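Local coordinates for periplasmic zinc-binding protein troA (Treponema pallidum, PDB 1K0F) that binds zinc with high affinity and specificity in the periplasm and delivers it to the membrane permease of the TroABC ABC transporter for import, at residues I12-K17 / Q137-Q142; K27-P32 / A43-W48; K108-S113 / Q141-L146; R152-L157 / Y178-K183; D248-A253 / V261-H266. All coordinates share one frame; numbering follows the deposited sequence.

How the contacts relate
Contacts 1, 3 and 4 lie along the long helix 129-156, which passes from one half of the protein to the other. Contacts 1 and 3 share Gln141 and Gln142, and their centres are 8 Å apart; contact 4 lies at the far end of the helix, centred 18 Å from contact 3. Contact 5 brings in helix 260-273, whose Val261 and Val264 touch Leu146, and its loop holds the zinc ligand Asp248. Pro32 of contact 2 packs on that same loop, although the centres of contacts 2 and 5 are 18 Å apart. In contact 3, the Trp110 side chain lies about 8 Å from that of the zinc ligand His102.

Contact 1 of 5, residues I12-K17 / Q137-Q142; sequences IADAVK and QAYQQQ
Asp14 reaches from helix 10-20 to the phenol of Tyr139 on helix 129-156. Its CG stands anti to the backbone N (chi1 -174°), which carries the carboxylate out beside the helix until OD2 lies at the ring edge, near the plane of the phenol. There Tyr139 OH donates a hydrogen bond of 2.7 Å to Asp14 OD2, entering on the anti lone pair, the one turned away from OD1. Carboxylate and ring are inclined by 56° to each other, so the two flat groups meet without stacking.

One residue on, Ala15 packs against the other ortho side of the hydroxyl. Its CA is 3.3 Å from Tyr139 CE2 and its CB 3.5 Å from the same atom, an oblique approach to the ring. The amide Ala15 N is 3.4 Å from Tyr139 OH, but at an angle too poor for a hydrogen bond. The phenol thus ends between a polar group and a methyl group of consecutive residues. Tyr260, from helix 260-273, touches both Asp14 and Tyr139, while Val114 of helix 107-124 lies against the tyrosine.

All three touching residues are buried. The phenolic donor gives the carboxylate a partner inside the protein, probably favouring its ionised form, and the directional bond fixes where the tip of the tyrosine sits on helix 10-20.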
# COMPACT_ATOMS: atom_id res chain seq x y z
N ILE A 12 -1.64 7.33 3.59
CA ILE A 12 -2.16 8.69 3.45
C ILE A 12 -1.81 9.46 4.72
O ILE A 12 -1.31 10.58 4.66
CB ILE A 12 -3.70 8.68 3.28
CG1 ILE A 12 -4.08 7.93 2.00
CG2 ILE A 12 -4.23 10.11 3.30
CD1 ILE A 12 -5.48 8.17 1.54
N ALA A 13 -2.07 8.82 5.86
CA ALA A 13 -1.79 9.41 7.17
C ALA A 13 -0.35 9.87 7.21
O ALA A 13 -0.04 10.91 7.80
CB ALA A 13 -2.05 8.38 8.27
N ASP A 14 0.53 9.11 6.58
CA ASP A 14 1.93 9.49 6.58
C ASP A 14 2.09 10.78 5.81
O ASP A 14 2.75 11.71 6.27
CB ASP A 14 2.80 8.42 5.96
CG ASP A 14 4.26 8.74 6.09
OD1 ASP A 14 4.79 8.66 7.22
OD2 ASP A 14 4.89 9.10 5.07
N ALA A 15 1.49 10.84 4.63
CA ALA A 15 1.59 12.04 3.81
C ALA A 15 1.03 13.23 4.58
O ALA A 15 1.56 14.34 4.50
CB ALA A 15 0.84 11.84 2.53
N VAL A 16 -0.03 13.00 5.34
CA VAL A 16 -0.64 14.05 6.13
C VAL A 16 0.35 14.53 7.19
O VAL A 16 0.69 15.71 7.24
CB VAL A 16 -1.93 13.54 6.81
CG1 VAL A 16 -2.37 14.50 7.91
CG2 VAL A 16 -3.04 13.39 5.79
N LYS A 17 0.82 13.60 8.02
CA LYS A 17 1.77 13.89 9.08
C LYS A 17 2.92 14.79 8.62
O LYS A 17 3.22 15.82 9.24
CB LYS A 17 2.35 12.58 9.62
CG LYS A 17 1.35 11.74 10.37
CD LYS A 17 2.01 10.88 11.41
CE LYS A 17 1.99 9.42 11.01
NZ LYS A 17 1.21 8.60 11.97
N GLN A 137 6.83 19.79 -0.53
CA GLN A 137 7.97 19.60 -1.43
C GLN A 137 8.98 18.69 -0.77
O GLN A 137 9.43 17.71 -1.36
CB GLN A 137 8.63 20.93 -1.75
CG GLN A 137 7.71 21.92 -2.39
CD GLN A 137 8.23 23.33 -2.28
OE1 GLN A 137 7.58 24.28 -2.70
NE2 GLN A 137 9.43 23.47 -1.71
N ALA A 138 9.33 19.02 0.46
CA ALA A 138 10.28 18.21 1.19
C ALA A 138 9.80 16.78 1.06
O ALA A 138 10.40 15.98 0.34
CB ALA A 138 10.32 18.63 2.65
N TYR A 139 8.70 16.46 1.73
CA TYR A 139 8.13 15.11 1.69
C TYR A 139 8.17 14.45 0.30
O TYR A 139 8.28 13.23 0.19
CB TYR A 139 6.70 15.13 2.24
CG TYR A 139 6.06 13.76 2.34
CD1 TYR A 139 6.66 12.74 3.08
CD2 TYR A 139 4.84 13.50 1.72
CE1 TYR A 139 6.04 11.49 3.20
CE2 TYR A 139 4.23 12.26 1.83
CZ TYR A 139 4.82 11.26 2.57
OH TYR A 139 4.17 10.06 2.68
N GLN A 140 8.06 15.25 -0.75
CA GLN A 140 8.11 14.69 -2.09
C GLN A 140 9.54 14.29 -2.39
O GLN A 140 9.79 13.23 -2.96
CB GLN A 140 7.61 15.71 -3.13
CG GLN A 140 6.38 15.26 -3.91
CD GLN A 140 6.39 13.77 -4.25
OE1 GLN A 140 5.62 12.99 -3.69
NE2 GLN A 140 7.28 13.38 -5.17
N GLN A 141 10.47 15.14 -2.00
CA GLN A 141 11.89 14.88 -2.21
C GLN A 141 12.23 13.54 -1.58
O GLN A 141 13.09 12.82 -2.07
CB GLN A 141 12.72 15.97 -1.57
CG GLN A 141 12.23 17.35 -1.92
CD GLN A 141 13.29 18.14 -2.63
OE1 GLN A 141 14.32 17.60 -3.02
NE2 GLN A 141 13.04 19.43 -2.80
N GLN A 142 11.57 13.23 -0.47
CA GLN A 142 11.79 11.97 0.22
C GLN A 142 11.25 10.87 -0.68
O GLN A 142 11.88 9.82 -0.84
CB GLN A 142 11.04 11.95 1.56
CG GLN A 142 11.76 12.67 2.71
CD GLN A 142 10.91 12.76 3.98
OE1 GLN A 142 10.67 11.75 4.65
NE2 GLN A 142 10.47 13.97 4.32

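Contact 2 of 5, residues K27-P32 / A43-W48; sequences KGLMGP and AGDVEW
Lys27 NZ sits over one face of the Trp48 indole and also approaches a carboxylate. The ammonium nitrogen is 3.6 Å from the centroid of the five-membered ring, 23° off the normal, a cation-pi contact. Lower down the chain, Lys27 CD lies over the six-membered ring, 3.5 Å from its centroid and only 10° off the normal, adding a CH-pi contact. Bends at chi2, chi3 and chi4 carry the lysine across the indole at about a right angle. Roughly at right angles to the direction of the indole, Asp45 OD1 is 4.1 Å from Lys27 NZ, too far for a salt bridge. This oxygen lies 3.0 Å from Leu29 CD2, as the leucine and aspartate slide past each other in opposite directions; the other, OD2, is hydrogen-bonded to Thr42 OG1.

Helix 43-51 forms part of the crossover from strand 25-28 to strand 54-57 in a parallel sheet, where strand 4-7 lies between those two. Lys27 is tied to strand 4-7 by backbone hydrogen bonds with Val5 and Thr7. Within this contact the ammonium meets the indole face directly and the carboxylate only at longer range, where it probably adds a weaker attraction.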
# COMPACT_ATOMS: atom_id res chain seq x y z
N LYS A 27 -6.25 11.29 12.46
CA LYS A 27 -6.67 9.98 12.92
C LYS A 27 -6.51 8.96 11.80
O LYS A 27 -7.19 9.02 10.78
CB LYS A 27 -8.13 10.04 13.39
CG LYS A 27 -8.81 8.68 13.55
CD LYS A 27 -8.58 8.10 14.94
CE LYS A 27 -8.48 6.56 14.94
NZ LYS A 27 -9.60 5.95 15.69
N GLY A 28 -5.58 8.03 12.00
CA GLY A 28 -5.36 6.99 11.01
C GLY A 28 -6.35 5.88 11.31
O GLY A 28 -6.22 5.16 12.30
N LEU A 29 -7.37 5.74 10.46
CA LEU A 29 -8.40 4.72 10.65
C LEU A 29 -7.92 3.28 10.52
O LEU A 29 -8.38 2.40 11.25
CB LEU A 29 -9.55 4.95 9.69
CG LEU A 29 -10.51 6.06 10.14
CD1 LEU A 29 -11.81 5.95 9.36
CD2 LEU A 29 -10.75 5.95 11.64
N MET A 30 -7.01 3.03 9.58
CA MET A 30 -6.50 1.68 9.37
C MET A 30 -5.02 1.62 9.75
O MET A 30 -4.18 2.21 9.08
CB MET A 30 -6.70 1.28 7.92
CG MET A 30 -7.96 1.83 7.29
SD MET A 30 -8.01 1.37 5.59
CE MET A 30 -9.76 1.17 5.31
N GLY A 31 -4.73 0.90 10.82
CA GLY A 31 -3.35 0.81 11.28
C GLY A 31 -2.59 -0.45 10.88
O GLY A 31 -3.06 -1.25 10.06
N PRO A 32 -1.40 -0.64 11.44
CA PRO A 32 -0.60 -1.82 11.11
C PRO A 32 -1.46 -3.08 11.07
O PRO A 32 -2.49 -3.16 11.74
CB PRO A 32 0.44 -1.87 12.23
CG PRO A 32 0.13 -0.73 13.17
CD PRO A 32 -0.72 0.23 12.42
N ALA A 43 -17.92 1.73 15.17
CA ALA A 43 -18.74 2.79 15.75
C ALA A 43 -17.92 4.06 15.92
O ALA A 43 -18.31 5.14 15.46
CB ALA A 43 -19.30 2.34 17.11
N GLY A 44 -16.77 3.93 16.57
CA GLY A 44 -15.90 5.06 16.79
C GLY A 44 -15.50 5.65 15.45
O GLY A 44 -15.68 6.83 15.21
N ASP A 45 -14.97 4.79 14.58
CA ASP A 45 -14.52 5.22 13.26
C ASP A 45 -15.53 6.13 12.55
O ASP A 45 -15.24 7.29 12.29
CB ASP A 45 -14.21 3.99 12.39
CG ASP A 45 -13.08 3.14 12.96
OD1 ASP A 45 -11.98 3.68 13.22
OD2 ASP A 45 -13.29 1.92 13.15
N VAL A 46 -16.72 5.60 12.26
CA VAL A 46 -17.77 6.37 11.58
C VAL A 46 -18.08 7.68 12.32
O VAL A 46 -18.64 8.62 11.75
CB VAL A 46 -19.09 5.54 11.45
CG1 VAL A 46 -20.29 6.46 11.26
CG2 VAL A 46 -18.98 4.58 10.28
N GLU A 47 -17.69 7.72 13.59
CA GLU A 47 -17.92 8.90 14.42
C GLU A 47 -16.79 9.92 14.22
O GLU A 47 -17.05 11.10 13.95
CB GLU A 47 -18.02 8.48 15.88
CG GLU A 47 -17.44 9.46 16.86
CD GLU A 47 -17.82 9.11 18.27
OE1 GLU A 47 -17.45 9.86 19.20
OE2 GLU A 47 -18.48 8.06 18.44
N TRP A 48 -15.55 9.46 14.36
CA TRP A 48 -14.39 10.33 14.16
C TRP A 48 -14.68 10.97 12.81
O TRP A 48 -14.62 12.20 12.66
CB TRP A 48 -13.10 9.50 14.04
CG TRP A 48 -12.59 8.94 15.32
CD1 TRP A 48 -12.97 7.76 15.90
CD2 TRP A 48 -11.59 9.50 16.17
NE1 TRP A 48 -12.26 7.56 17.06
CE2 TRP A 48 -11.41 8.61 17.26
CE3 TRP A 48 -10.83 10.68 16.13
CZ2 TRP A 48 -10.50 8.86 18.29
CZ3 TRP A 48 -9.92 10.93 17.16
CH2 TRP A 48 -9.76 10.02 18.22

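Contact 3 of 5, residues K108-S113 / Q141-L146; sequences KLWSYS and QQLDKL
Leu143 points from helix 129-156 toward Trp110 on helix 107-124. Its CB starts in the direction of the opposing helix, and with chi1 at -81° CG lies anti to the carbonyl carbon, leading the branch on outward. At the fork CD1 does the touching: Leu143 CD1 is 3.5 Å from Trp110 CD1, at the edge of the indole and near its plane. The same methyl lies 4.2 Å from Ser111 N, one residue further along. The second methyl, CD2, diverges from this meeting point and makes no close contact with the 108-113 segment. Around the leucine as a whole are Val107 and Val114 of the same opposing helix, and Tyr260 from helix 260-273.

CG of Trp110 is anti to its backbone N (chi1 178°), which turns the CD1 edge of the indole toward Leu143. One face of the indole is occupied by Ser113 CB, 3.3 Å above the plane and offset toward the rim. On helix 129-156, turned away from this contact, Lys145 curls round so that NZ donates to Gln141 O at 2.8 Å. Lys145 N approaches this carbonyl from the opposite face.

The contact is apolar helix-helix packing between two helices consecutive in the chain. It sets helix 107-124 against the long backbone helix that spans both lobes, a feature characteristic of this family of metal-binding proteins.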
# COMPACT_ATOMS: atom_id res chain seq x y z
N LYS A 108 6.79 7.11 -7.79
CA LYS A 108 6.65 8.21 -8.72
C LYS A 108 5.19 8.54 -9.04
O LYS A 108 4.84 9.69 -9.30
CB LYS A 108 7.40 7.88 -10.01
CG LYS A 108 8.21 9.03 -10.59
CD LYS A 108 7.86 9.26 -12.06
CE LYS A 108 8.99 8.83 -12.99
NZ LYS A 108 8.97 9.58 -14.27
N LEU A 109 4.34 7.52 -9.03
CA LEU A 109 2.93 7.70 -9.33
C LEU A 109 2.14 7.95 -8.05
O LEU A 109 0.94 8.24 -8.09
CB LEU A 109 2.39 6.46 -10.04
CG LEU A 109 0.89 6.43 -10.36
CD1 LEU A 109 0.65 7.06 -11.73
CD2 LEU A 109 0.39 5.00 -10.32
N TRP A 110 2.82 7.83 -6.92
CA TRP A 110 2.19 8.06 -5.64
C TRP A 110 2.31 9.54 -5.32
O TRP A 110 1.59 10.06 -4.48
CB TRP A 110 2.89 7.25 -4.56
CG TRP A 110 2.34 7.47 -3.18
CD1 TRP A 110 3.00 7.98 -2.11
CD2 TRP A 110 1.01 7.14 -2.74
NE1 TRP A 110 2.17 7.99 -1.01
CE2 TRP A 110 0.95 7.49 -1.36
CE3 TRP A 110 -0.12 6.60 -3.35
CZ2 TRP A 110 -0.21 7.30 -0.60
CZ3 TRP A 110 -1.27 6.41 -2.59
CH2 TRP A 110 -1.31 6.76 -1.23
N SER A 111 3.22 10.22 -6.01
CA SER A 111 3.41 11.65 -5.81
C SER A 111 2.08 12.33 -6.12
O SER A 111 1.79 13.41 -5.62
CB SER A 111 4.49 12.18 -6.75
OG SER A 111 5.13 11.13 -7.44
N TYR A 112 1.29 11.68 -6.96
CA TYR A 112 -0.03 12.19 -7.34
C TYR A 112 -0.89 12.20 -6.07
O TYR A 112 -1.34 13.25 -5.61
CB TYR A 112 -0.68 11.28 -8.40
CG TYR A 112 -0.24 11.51 -9.84
CD1 TYR A 112 -0.97 12.34 -10.70
CD2 TYR A 112 0.89 10.86 -10.35
CE1 TYR A 112 -0.59 12.51 -12.03
CE2 TYR A 112 1.28 11.02 -11.68
CZ TYR A 112 0.53 11.85 -12.52
OH TYR A 112 0.90 12.01 -13.83
N SER A 113 -1.11 11.01 -5.51
CA SER A 113 -1.92 10.88 -4.30
C SER A 113 -1.40 11.73 -3.15
O SER A 113 -2.18 12.21 -2.33
CB SER A 113 -1.98 9.41 -3.87
OG SER A 113 -2.45 8.61 -4.93
N GLN A 141 10.47 15.14 -2.00
CA GLN A 141 11.89 14.88 -2.21
C GLN A 141 12.23 13.54 -1.58
O GLN A 141 13.09 12.82 -2.07
CB GLN A 141 12.72 15.97 -1.57
CG GLN A 141 12.23 17.35 -1.92
CD GLN A 141 13.29 18.14 -2.63
OE1 GLN A 141 14.32 17.60 -3.02
NE2 GLN A 141 13.04 19.43 -2.80
N GLN A 142 11.57 13.23 -0.47
CA GLN A 142 11.79 11.97 0.22
C GLN A 142 11.25 10.87 -0.68
O GLN A 142 11.88 9.82 -0.84
CB GLN A 142 11.04 11.95 1.56
CG GLN A 142 11.76 12.67 2.71
CD GLN A 142 10.91 12.76 3.98
OE1 GLN A 142 10.67 11.75 4.65
NE2 GLN A 142 10.47 13.97 4.32
N LEU A 143 10.09 11.13 -1.28
CA LEU A 143 9.48 10.17 -2.20
C LEU A 143 10.45 9.88 -3.33
O LEU A 143 10.77 8.73 -3.62
CB LEU A 143 8.18 10.74 -2.78
CG LEU A 143 6.90 10.68 -1.93
CD1 LEU A 143 5.83 9.93 -2.70
CD2 LEU A 143 7.19 9.99 -0.60
N ASP A 144 10.93 10.95 -3.95
CA ASP A 144 11.87 10.85 -5.05
C ASP A 144 13.06 9.96 -4.69
O ASP A 144 13.36 8.98 -5.38
CB ASP A 144 12.34 12.25 -5.45
CG ASP A 144 11.26 13.04 -6.17
OD1 ASP A 144 11.46 14.25 -6.45
OD2 ASP A 144 10.20 12.45 -6.45
N LYS A 145 13.75 10.29 -3.61
CA LYS A 145 14.88 9.47 -3.20
C LYS A 145 14.38 8.03 -3.04
O LYS A 145 15.05 7.09 -3.44
CB LYS A 145 15.45 9.96 -1.87
CG LYS A 145 16.70 10.82 -1.99
CD LYS A 145 16.99 11.56 -0.68
CE LYS A 145 16.70 13.06 -0.79
NZ LYS A 145 15.78 13.39 -1.93
N LEU A 146 13.18 7.88 -2.48
CA LEU A 146 12.59 6.56 -2.26
C LEU A 146 12.38 5.80 -3.56
O LEU A 146 12.74 4.62 -3.68
CB LEU A 146 11.25 6.67 -1.51
CG LEU A 146 10.49 5.36 -1.22
CD1 LEU A 146 11.45 4.29 -0.74
CD2 LEU A 146 9.42 5.61 -0.18

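Contact 4 of 5, residues R152-L157 / Y178-K183; sequences RKAQSL and YGFEVK
A beta-alpha-beta unit, formed by strand 163-166, helix 172-178 and strand 181-184 running parallel to the first, packs on the last turn of the long helix 129-156. Ala154 and Leu157 meet it where helix 172-178 ends, and the touching residues are all buried. Gly179 follows that helix with a positive phi of 64°, turning the chain so that Tyr178 and Phe180 both come against the long helix.

Ala154 CB is the central atom. It lies 3.7 Å from Tyr178 CB and 3.5 Å from Tyr178 O, filling the angle between the tyrosine's backbone and the start of its side chain. The phenol itself runs on along the long helix, away from the alanine, and its OH is hydrogen-bonded to Asp147 on that same helix. Phe180 comes in next to the tyrosine: its CE1 is 3.3 Å from Ala154 CB, an oblique approach to the ring. Phe174, within the beta-alpha-beta unit, stacks on Phe180, and Ile268 of helix 260-273 also touches it, so this ring joins three parts of the fold.

Leu157, where the chain has left the helix, crosses Phe180 at about a right angle and comes at the ring edge. With chi1 of -84°, Phe180 CG lies anti to its carbonyl carbon, and the ring reaches back until CE2 stands 4.0 Å from Leu157 CD2.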
# COMPACT_ATOMS: atom_id res chain seq x y z
N ARG A 152 17.12 1.49 -7.79
CA ARG A 152 18.52 1.11 -7.64
C ARG A 152 18.50 -0.29 -7.04
O ARG A 152 18.93 -1.26 -7.67
CB ARG A 152 19.23 2.07 -6.70
CG ARG A 152 20.60 1.59 -6.20
CD ARG A 152 21.32 2.67 -5.40
NE ARG A 152 20.38 3.55 -4.70
CZ ARG A 152 20.73 4.65 -4.04
NH1 ARG A 152 22.00 5.02 -3.98
NH2 ARG A 152 19.80 5.37 -3.44
N LYS A 153 17.97 -0.38 -5.83
CA LYS A 153 17.85 -1.64 -5.10
C LYS A 153 17.36 -2.77 -6.00
O LYS A 153 18.02 -3.80 -6.14
CB LYS A 153 16.89 -1.46 -3.93
CG LYS A 153 17.58 -1.22 -2.61
CD LYS A 153 18.16 -2.50 -2.07
CE LYS A 153 18.81 -2.29 -0.71
NZ LYS A 153 18.94 -3.58 0.03
N ALA A 154 16.21 -2.58 -6.62
CA ALA A 154 15.67 -3.60 -7.51
C ALA A 154 16.73 -4.01 -8.52
O ALA A 154 16.89 -5.19 -8.82
CB ALA A 154 14.43 -3.07 -8.22
N GLN A 155 17.46 -3.02 -9.04
CA GLN A 155 18.51 -3.25 -10.03
C GLN A 155 19.59 -4.17 -9.48
O GLN A 155 20.24 -4.89 -10.23
CB GLN A 155 19.15 -1.91 -10.46
CG GLN A 155 18.71 -1.38 -11.81
CD GLN A 155 18.26 -2.46 -12.76
OE1 GLN A 155 19.00 -3.42 -13.03
NE2 GLN A 155 17.03 -2.34 -13.26
N SER A 156 19.78 -4.13 -8.17
CA SER A 156 20.79 -4.96 -7.54
C SER A 156 20.43 -6.43 -7.69
O SER A 156 21.27 -7.31 -7.50
CB SER A 156 20.90 -4.60 -6.06
OG SER A 156 19.81 -5.13 -5.32
N LEU A 157 19.17 -6.70 -8.03
CA LEU A 157 18.72 -8.08 -8.19
C LEU A 157 18.62 -8.52 -9.63
O LEU A 157 17.79 -8.02 -10.38
CB LEU A 157 17.35 -8.26 -7.54
CG LEU A 157 17.20 -9.62 -6.86
CD1 LEU A 157 17.98 -9.60 -5.56
CD2 LEU A 157 15.73 -9.92 -6.61
N TYR A 178 9.59 -1.12 -10.96
CA TYR A 178 10.97 -1.54 -10.75
C TYR A 178 11.34 -2.91 -11.32
O TYR A 178 12.40 -3.45 -11.00
CB TYR A 178 11.26 -1.46 -9.25
CG TYR A 178 10.61 -0.24 -8.63
CD1 TYR A 178 11.24 1.00 -8.67
CD2 TYR A 178 9.34 -0.32 -8.06
CE1 TYR A 178 10.62 2.15 -8.17
CE2 TYR A 178 8.71 0.82 -7.55
CZ TYR A 178 9.36 2.05 -7.62
OH TYR A 178 8.74 3.18 -7.15
N GLY A 179 10.47 -3.46 -12.17
CA GLY A 179 10.73 -4.75 -12.80
C GLY A 179 10.84 -5.97 -11.90
O GLY A 179 11.93 -6.36 -11.47
N PHE A 180 9.70 -6.58 -11.61
CA PHE A 180 9.65 -7.76 -10.76
C PHE A 180 8.53 -8.67 -11.26
O PHE A 180 7.41 -8.21 -11.53
CB PHE A 180 9.38 -7.38 -9.30
CG PHE A 180 10.60 -6.98 -8.52
CD1 PHE A 180 10.90 -5.64 -8.30
CD2 PHE A 180 11.44 -7.94 -7.97
CE1 PHE A 180 12.01 -5.26 -7.55
CE2 PHE A 180 12.55 -7.58 -7.21
CZ PHE A 180 12.84 -6.23 -7.00
N GLU A 181 8.84 -9.95 -11.42
CA GLU A 181 7.83 -10.88 -11.86
C GLU A 181 7.06 -11.15 -10.57
O GLU A 181 7.49 -11.91 -9.72
CB GLU A 181 8.47 -12.17 -12.38
CG GLU A 181 7.49 -13.30 -12.61
CD GLU A 181 7.68 -13.97 -13.95
OE1 GLU A 181 8.24 -13.33 -14.87
OE2 GLU A 181 7.26 -15.14 -14.08
N VAL A 182 5.92 -10.49 -10.42
CA VAL A 182 5.14 -10.69 -9.22
C VAL A 182 3.99 -11.65 -9.38
O VAL A 182 3.44 -11.83 -10.47
CB VAL A 182 4.61 -9.35 -8.71
CG1 VAL A 182 5.78 -8.47 -8.29
CG2 VAL A 182 3.78 -8.67 -9.78
N LYS A 183 3.63 -12.29 -8.28
CA LYS A 183 2.54 -13.24 -8.23
C LYS A 183 2.08 -13.19 -6.80
O LYS A 183 2.89 -12.96 -5.90
CB LYS A 183 3.04 -14.64 -8.56
CG LYS A 183 3.55 -14.82 -9.99
CD LYS A 183 2.48 -15.45 -10.89
CE LYS A 183 3.01 -15.82 -12.26
NZ LYS A 183 4.48 -15.54 -12.39

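Contact 5 of 5, residues D248-A253 / V261-H266; sequences DAMGDA and VGMVTH
Apolar packing joins Met250 of the loop to Met263 of helix 260-273. Their side chains cross at about a right angle, with Met250 CG 4.1 Å from Met263 CB and equally 4.1 Å from Met263 SD. The loop methionine makes the contact chiefly with CG, its end leading away from the helix. Met263, by contrast, points its CB at the loop and has CG anti to the backbone N (chi1 157°); further bends at chi2 and chi3 fold the thioether over the backbone. Met11, from helix 10-20, touches both methionines.

A second kind of contact is between methyl and main chain: Met263 CE lies 3.7 Å from Ala249 O. The methyl sits over a face of the Ala249 carbonyl, in the residue that follows Asp248, an experimentally established zinc ligand. Asp248, with His37, His102 and His168, makes up the metal site of this cluster 9 solute-binding protein; in the zinc-free structure Asp248 OD1 makes a weak hydrogen bond with His168 NE2. The Met263 side chain lies about 8 Å from that of His102, so the methionine pair packs near the site, whose ligands are the four residues named.

No hydrogen bond crosses between the two segments. Within the helix, Val261 O accepts from both Thr265 N and Thr265 OG1, each at 2.9 Å; the hydroxyl stands above the carbonyl plane, 46° out of it. His266 NE2 is bonded to Glu244 O, which ties the helix to strand 240-245.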
# COMPACT_ATOMS: atom_id res chain seq x y z
N ASP A 248 -0.99 -3.46 2.17
CA ASP A 248 -1.88 -2.31 2.25
C ASP A 248 -1.67 -1.53 3.54
O ASP A 248 -2.11 -0.38 3.64
CB ASP A 248 -3.35 -2.76 2.18
CG ASP A 248 -3.58 -3.89 1.19
OD1 ASP A 248 -3.01 -3.85 0.08
OD2 ASP A 248 -4.34 -4.83 1.54
N ALA A 249 -0.99 -2.15 4.50
CA ALA A 249 -0.75 -1.52 5.80
C ALA A 249 0.71 -1.24 6.11
O ALA A 249 1.61 -1.97 5.67
CB ALA A 249 -1.35 -2.38 6.92
N MET A 250 0.94 -0.20 6.90
CA MET A 250 2.28 0.21 7.29
C MET A 250 2.68 -0.39 8.62
O MET A 250 1.94 -1.18 9.22
CB MET A 250 2.36 1.73 7.42
CG MET A 250 2.39 2.48 6.12
SD MET A 250 3.05 4.12 6.38
CE MET A 250 2.28 4.57 7.94
N GLY A 251 3.87 -0.01 9.08
CA GLY A 251 4.34 -0.50 10.36
C GLY A 251 3.72 0.32 11.47
O GLY A 251 2.85 1.16 11.21
N ASP A 252 4.16 0.09 12.71
CA ASP A 252 3.64 0.81 13.87
C ASP A 252 4.09 2.26 13.89
O ASP A 252 5.25 2.57 13.57
CB ASP A 252 4.10 0.16 15.16
CG ASP A 252 3.63 -1.26 15.29
OD1 ASP A 252 2.41 -1.52 15.13
OD2 ASP A 252 4.48 -2.11 15.57
N ALA A 253 3.18 3.16 14.26
CA ALA A 253 3.50 4.57 14.33
C ALA A 253 4.71 4.70 15.25
O ALA A 253 4.76 4.05 16.30
CB ALA A 253 2.32 5.35 14.90
N VAL A 261 7.83 5.90 3.44
CA VAL A 261 9.25 5.76 3.15
C VAL A 261 9.84 4.49 3.73
O VAL A 261 10.34 3.64 3.00
CB VAL A 261 10.03 6.98 3.70
CG1 VAL A 261 11.50 6.60 3.97
CG2 VAL A 261 9.93 8.13 2.72
N GLY A 262 9.79 4.36 5.05
CA GLY A 262 10.35 3.18 5.70
C GLY A 262 9.61 1.90 5.37
O GLY A 262 10.22 0.85 5.18
N MET A 263 8.29 1.98 5.28
CA MET A 263 7.49 0.81 4.97
C MET A 263 7.96 0.20 3.66
O MET A 263 8.11 -1.02 3.55
CB MET A 263 6.01 1.18 4.85
CG MET A 263 5.20 0.19 4.00
SD MET A 263 4.21 0.98 2.72
CE MET A 263 2.77 -0.13 2.68
N VAL A 264 8.16 1.07 2.68
CA VAL A 264 8.61 0.66 1.35
C VAL A 264 10.10 0.29 1.35
O VAL A 264 10.54 -0.58 0.59
CB VAL A 264 8.38 1.79 0.32
CG1 VAL A 264 8.94 1.39 -1.02
CG2 VAL A 264 6.89 2.07 0.21
N THR A 265 10.87 0.95 2.22
CA THR A 265 12.28 0.65 2.30
C THR A 265 12.38 -0.75 2.84
O THR A 265 13.18 -1.55 2.38
CB THR A 265 13.02 1.59 3.24
OG1 THR A 265 13.10 2.89 2.64
CG2 THR A 265 14.42 1.09 3.49
N HIS A 266 11.53 -1.05 3.82
CA HIS A 266 11.54 -2.37 4.41
C HIS A 266 11.22 -3.37 3.33
O HIS A 266 11.85 -4.43 3.25
CB HIS A 266 10.47 -2.50 5.49
CG HIS A 266 10.00 -3.91 5.68
ND1 HIS A 266 10.55 -4.75 6.63
CD2 HIS A 266 9.12 -4.66 4.97
CE1 HIS A 266 10.02 -5.95 6.50
NE2 HIS A 266 9.16 -5.93 5.50